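Local coordinates for Serine/threonine-protein kinase Tel1 (PDB 6SKY) that probably acts as a DNA damage sensor, transferring phosphate from ATP to serine and threonine residues of proteins to switch on checkpoint signalling, at residues Y2529-I2537 / E2582-K2593. Residues are numbered along the deposited sequence; the frame is centred on the assembly and turned at random.
Sequences YKSGQKVPI and EMAIASGVSAPK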
loop_
_atom_site.group_PDB
_atom_site.type_symbol
_atom_site.label_atom_id
_atom_site.label_comp_id
_atom_site.label_asym_id
_atom_site.label_seq_id
_atom_site.Cartn_x
_atom_site.Cartn_y
_atom_site.Cartn_z
ATOM N N TYR A 2529 -44.955 41.847 -22.574
ATOM C CA TYR A 2529 -43.932 41.259 -21.716
ATOM C C TYR A 2529 -42.606 41.934 -22.035
ATOM O O TYR A 2529 -41.920 41.546 -22.984
ATOM C CB TYR A 2529 -43.851 39.755 -21.927
ATOM C CG TYR A 2529 -45.138 39.032 -21.635
ATOM C CD1 TYR A 2529 -45.845 39.283 -20.475
ATOM C CD2 TYR A 2529 -45.653 38.114 -22.529
ATOM C CE1 TYR A 2529 -47.023 38.632 -20.210
ATOM C CE2 TYR A 2529 -46.826 37.460 -22.272
ATOM C CZ TYR A 2529 -47.510 37.720 -21.111
ATOM O OH TYR A 2529 -48.688 37.063 -20.855
ATOM N N LYS A 2530 -42.243 42.941 -21.249
ATOM C CA LYS A 2530 -41.003 43.676 -21.456
ATOM C C LYS A 2530 -39.912 43.092 -20.569
ATOM O O LYS A 2530 -40.114 42.915 -19.364
ATOM C CB LYS A 2530 -41.178 45.162 -21.150
ATOM C CG LYS A 2530 -42.522 45.749 -21.531
ATOM C CD LYS A 2530 -42.595 47.196 -21.077
ATOM C CE LYS A 2530 -43.936 47.822 -21.388
ATOM N NZ LYS A 2530 -43.976 49.240 -20.936
ATOM N N SER A 2531 -38.756 42.817 -21.165
ATOM C CA SER A 2531 -37.647 42.201 -20.452
ATOM C C SER A 2531 -37.144 43.078 -19.314
ATOM O O SER A 2531 -36.703 44.208 -19.539
ATOM C CB SER A 2531 -36.513 41.897 -21.427
ATOM O OG SER A 2531 -36.983 41.113 -22.507
ATOM N N GLY A 2532 -37.206 42.567 -18.092
ATOM C CA GLY A 2532 -36.742 43.282 -16.923
ATOM C C GLY A 2532 -37.841 43.855 -16.061
ATOM O O GLY A 2532 -37.562 44.263 -14.928
ATOM N N GLN A 2533 -39.077 43.895 -16.550
ATOM C CA GLN A 2533 -40.183 44.483 -15.806
ATOM C C GLN A 2533 -40.733 43.513 -14.775
ATOM O O GLN A 2533 -40.077 42.529 -14.427
ATOM C CB GLN A 2533 -41.297 44.921 -16.754
ATOM C CG GLN A 2533 -40.843 45.906 -17.810
ATOM C CD GLN A 2533 -40.176 47.127 -17.223
ATOM O OE1 GLN A 2533 -39.094 47.523 -17.652
ATOM N NE2 GLN A 2533 -40.821 47.737 -16.238
ATOM N N LYS A 2534 -41.922 43.807 -14.248
ATOM C CA LYS A 2534 -42.584 42.922 -13.292
ATOM C C LYS A 2534 -44.091 43.099 -13.485
ATOM O O LYS A 2534 -44.706 43.977 -12.880
ATOM C CB LYS A 2534 -42.153 43.226 -11.869
ATOM C CG LYS A 2534 -42.616 42.207 -10.862
ATOM C CD LYS A 2534 -42.097 42.531 -9.482
ATOM C CE LYS A 2534 -42.608 41.534 -8.462
ATOM N NZ LYS A 2534 -42.264 41.941 -7.073
ATOM N N VAL A 2535 -44.674 42.237 -14.310
ATOM C CA VAL A 2535 -46.043 42.423 -14.788
ATOM C C VAL A 2535 -47.017 41.644 -13.915
ATOM O O VAL A 2535 -46.751 40.485 -13.591
ATOM C CB VAL A 2535 -46.174 41.979 -16.250
ATOM C CG1 VAL A 2535 -47.520 42.377 -16.802
ATOM C CG2 VAL A 2535 -45.066 42.574 -17.072
ATOM N N PRO A 2536 -48.151 42.219 -13.517
ATOM C CA PRO A 2536 -49.176 41.410 -12.847
ATOM C C PRO A 2536 -49.816 40.462 -13.846
ATOM O O PRO A 2536 -50.210 40.869 -14.939
ATOM C CB PRO A 2536 -50.173 42.455 -12.341
ATOM C CG PRO A 2536 -50.026 43.574 -13.291
ATOM C CD PRO A 2536 -48.569 43.622 -13.651
ATOM N N ILE A 2537 -49.915 39.191 -13.475
ATOM C CA ILE A 2537 -50.412 38.176 -14.409
ATOM C C ILE A 2537 -51.927 38.172 -14.254
ATOM O O ILE A 2537 -52.537 37.294 -13.645
ATOM C CB ILE A 2537 -49.765 36.803 -14.169
ATOM C CG1 ILE A 2537 -50.417 35.727 -15.032
ATOM C CG2 ILE A 2537 -49.777 36.423 -12.694
ATOM C CD1 ILE A 2537 -49.934 34.346 -14.726
ATOM N N GLU A 2582 -47.971 39.063 -9.237
ATOM C CA GLU A 2582 -47.088 39.512 -10.301
ATOM C C GLU A 2582 -46.099 38.424 -10.692
ATOM O O GLU A 2582 -45.904 37.435 -9.982
ATOM C CB GLU A 2582 -46.330 40.774 -9.884
ATOM C CG GLU A 2582 -47.205 42.008 -9.787
ATOM C CD GLU A 2582 -46.406 43.274 -9.556
ATOM O OE1 GLU A 2582 -45.359 43.203 -8.883
ATOM O OE2 GLU A 2582 -46.824 44.340 -10.054
ATOM N N MET A 2583 -45.479 38.623 -11.850
ATOM C CA MET A 2583 -44.442 37.743 -12.349
ATOM C C MET A 2583 -43.350 38.587 -12.978
ATOM O O MET A 2583 -43.634 39.552 -13.690
ATOM C CB MET A 2583 -44.990 36.741 -13.364
ATOM C CG MET A 2583 -45.476 37.337 -14.652
ATOM S SD MET A 2583 -46.119 36.065 -15.735
ATOM C CE MET A 2583 -46.570 37.037 -17.154
ATOM N N ALA A 2584 -42.105 38.232 -12.689
ATOM C CA ALA A 2584 -40.972 38.912 -13.282
ATOM C C ALA A 2584 -40.701 38.364 -14.674
ATOM O O ALA A 2584 -41.252 37.346 -15.089
ATOM C CB ALA A 2584 -39.739 38.761 -12.402
ATOM N N ILE A 2585 -39.837 39.054 -15.406
ATOM C CA ILE A 2585 -39.484 38.667 -16.765
ATOM C C ILE A 2585 -37.989 38.866 -16.945
ATOM O O ILE A 2585 -37.419 39.837 -16.440
ATOM C CB ILE A 2585 -40.287 39.473 -17.800
ATOM C CG1 ILE A 2585 -41.766 39.124 -17.681
ATOM C CG2 ILE A 2585 -39.804 39.182 -19.194
ATOM C CD1 ILE A 2585 -42.643 39.871 -18.609
ATOM N N ALA A 2586 -37.351 37.936 -17.646
ATOM C CA ALA A 2586 -35.922 37.998 -17.902
ATOM C C ALA A 2586 -35.649 38.430 -19.340
ATOM O O ALA A 2586 -36.550 38.514 -20.175
ATOM C CB ALA A 2586 -35.270 36.645 -17.611
ATOM N N SER A 2587 -34.376 38.698 -19.624
ATOM C CA SER A 2587 -33.972 39.246 -20.914
ATOM C C SER A 2587 -33.794 38.130 -21.935
ATOM O O SER A 2587 -33.023 37.191 -21.712
ATOM C CB SER A 2587 -32.680 40.043 -20.769
ATOM O OG SER A 2587 -32.838 41.100 -19.839
ATOM N N GLY A 2588 -34.496 38.244 -23.056
ATOM C CA GLY A 2588 -34.390 37.258 -24.114
ATOM C C GLY A 2588 -35.366 37.581 -25.223
ATOM O O GLY A 2588 -35.925 38.678 -25.282
ATOM N N VAL A 2589 -35.562 36.613 -26.116
ATOM C CA VAL A 2589 -36.555 36.762 -27.173
ATOM C C VAL A 2589 -37.874 36.187 -26.685
ATOM O O VAL A 2589 -38.869 36.907 -26.552
ATOM C CB VAL A 2589 -36.111 36.080 -28.478
ATOM C CG1 VAL A 2589 -37.211 36.188 -29.517
ATOM C CG2 VAL A 2589 -34.824 36.703 -28.987
ATOM N N SER A 2590 -37.890 34.886 -26.410
ATOM C CA SER A 2590 -39.036 34.262 -25.761
ATOM C C SER A 2590 -38.877 34.487 -24.267
ATOM O O SER A 2590 -38.133 33.770 -23.596
ATOM C CB SER A 2590 -39.121 32.782 -26.096
ATOM O OG SER A 2590 -40.349 32.245 -25.636
ATOM N N ALA A 2591 -39.575 35.493 -23.749
ATOM C CA ALA A 2591 -39.435 35.973 -22.383
ATOM C C ALA A 2591 -39.649 34.861 -21.367
ATOM O O ALA A 2591 -40.776 34.379 -21.210
ATOM C CB ALA A 2591 -40.429 37.105 -22.128
ATOM N N PRO A 2592 -38.607 34.424 -20.662
ATOM C CA PRO A 2592 -38.818 33.477 -19.560
ATOM C C PRO A 2592 -39.414 34.209 -18.370
ATOM O O PRO A 2592 -38.843 35.181 -17.882
ATOM C CB PRO A 2592 -37.409 32.957 -19.264
ATOM C CG PRO A 2592 -36.520 34.029 -19.711
ATOM C CD PRO A 2592 -37.184 34.737 -20.854
ATOM N N LYS A 2593 -40.567 33.751 -17.911
ATOM C CA LYS A 2593 -41.270 34.423 -16.835
ATOM C C LYS A 2593 -41.086 33.672 -15.528
ATOM O O LYS A 2593 -41.098 32.442 -15.498
ATOM C CB LYS A 2593 -42.754 34.571 -17.161
ATOM C CG LYS A 2593 -43.336 33.446 -17.958
ATOM C CD LYS A 2593 -44.623 33.877 -18.615
ATOM C CE LYS A 2593 -44.368 34.881 -19.707
ATOM N NZ LYS A 2593 -43.741 34.253 -20.888
#
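At the outer edge of the antiparallel sheet of the kinase N-lobe, the short strand 2534-2536 pairs with the end of strand 2576-2585. Val2535 and Met2583 form the hydrogen-bonded pair: Met2583 N reaches Val2535 O at 2.8 Å (N-H...O 159°), and Val2535 N reaches Met2583 O at 2.9 Å along a more bent path. Pro2536 needs no N-H in its non-hydrogen-bonded pair with Glu2582. In the preceding type II turn, Lys2530 to Gln2533, any side chain at Gly2532 would collide with Ser2531 O, so glycine fits; its N donates to Ile2585 O from well above the carbonyl plane.

Tyr2529 suits the buried face because its ring meets apolar chains while its OH hydrogen-bonds to Asp2523. Met2583 CG sits between backbone N and carbonyl carbon (chi1 67°), and the flexible, apolar chain runs out extended, bringing CE 3.5 Å from Tyr2529 CE1. Ile2585 CD1 packs on Tyr2529 CB. Lys2593 NZ stands over one ring face in a cation-pi contact and donates to Ala2591 O. The 2586-2592 connection probably corresponds to the glycine-rich loop of protein kinases, consistent with Pro2592 touching the bound nucleotide analogue.

On the exposed side, Glu2582 OE1 lies against the extended Lys2534 methylene chain, 3.2 Å from CE, while Lys2534 NZ makes a long salt bridge to it (3.8 Å). With an alanine at Glu2582, Lys2534 would probably lose this carboxylate and its distant countercharge, and Pro2536 the cover of CG.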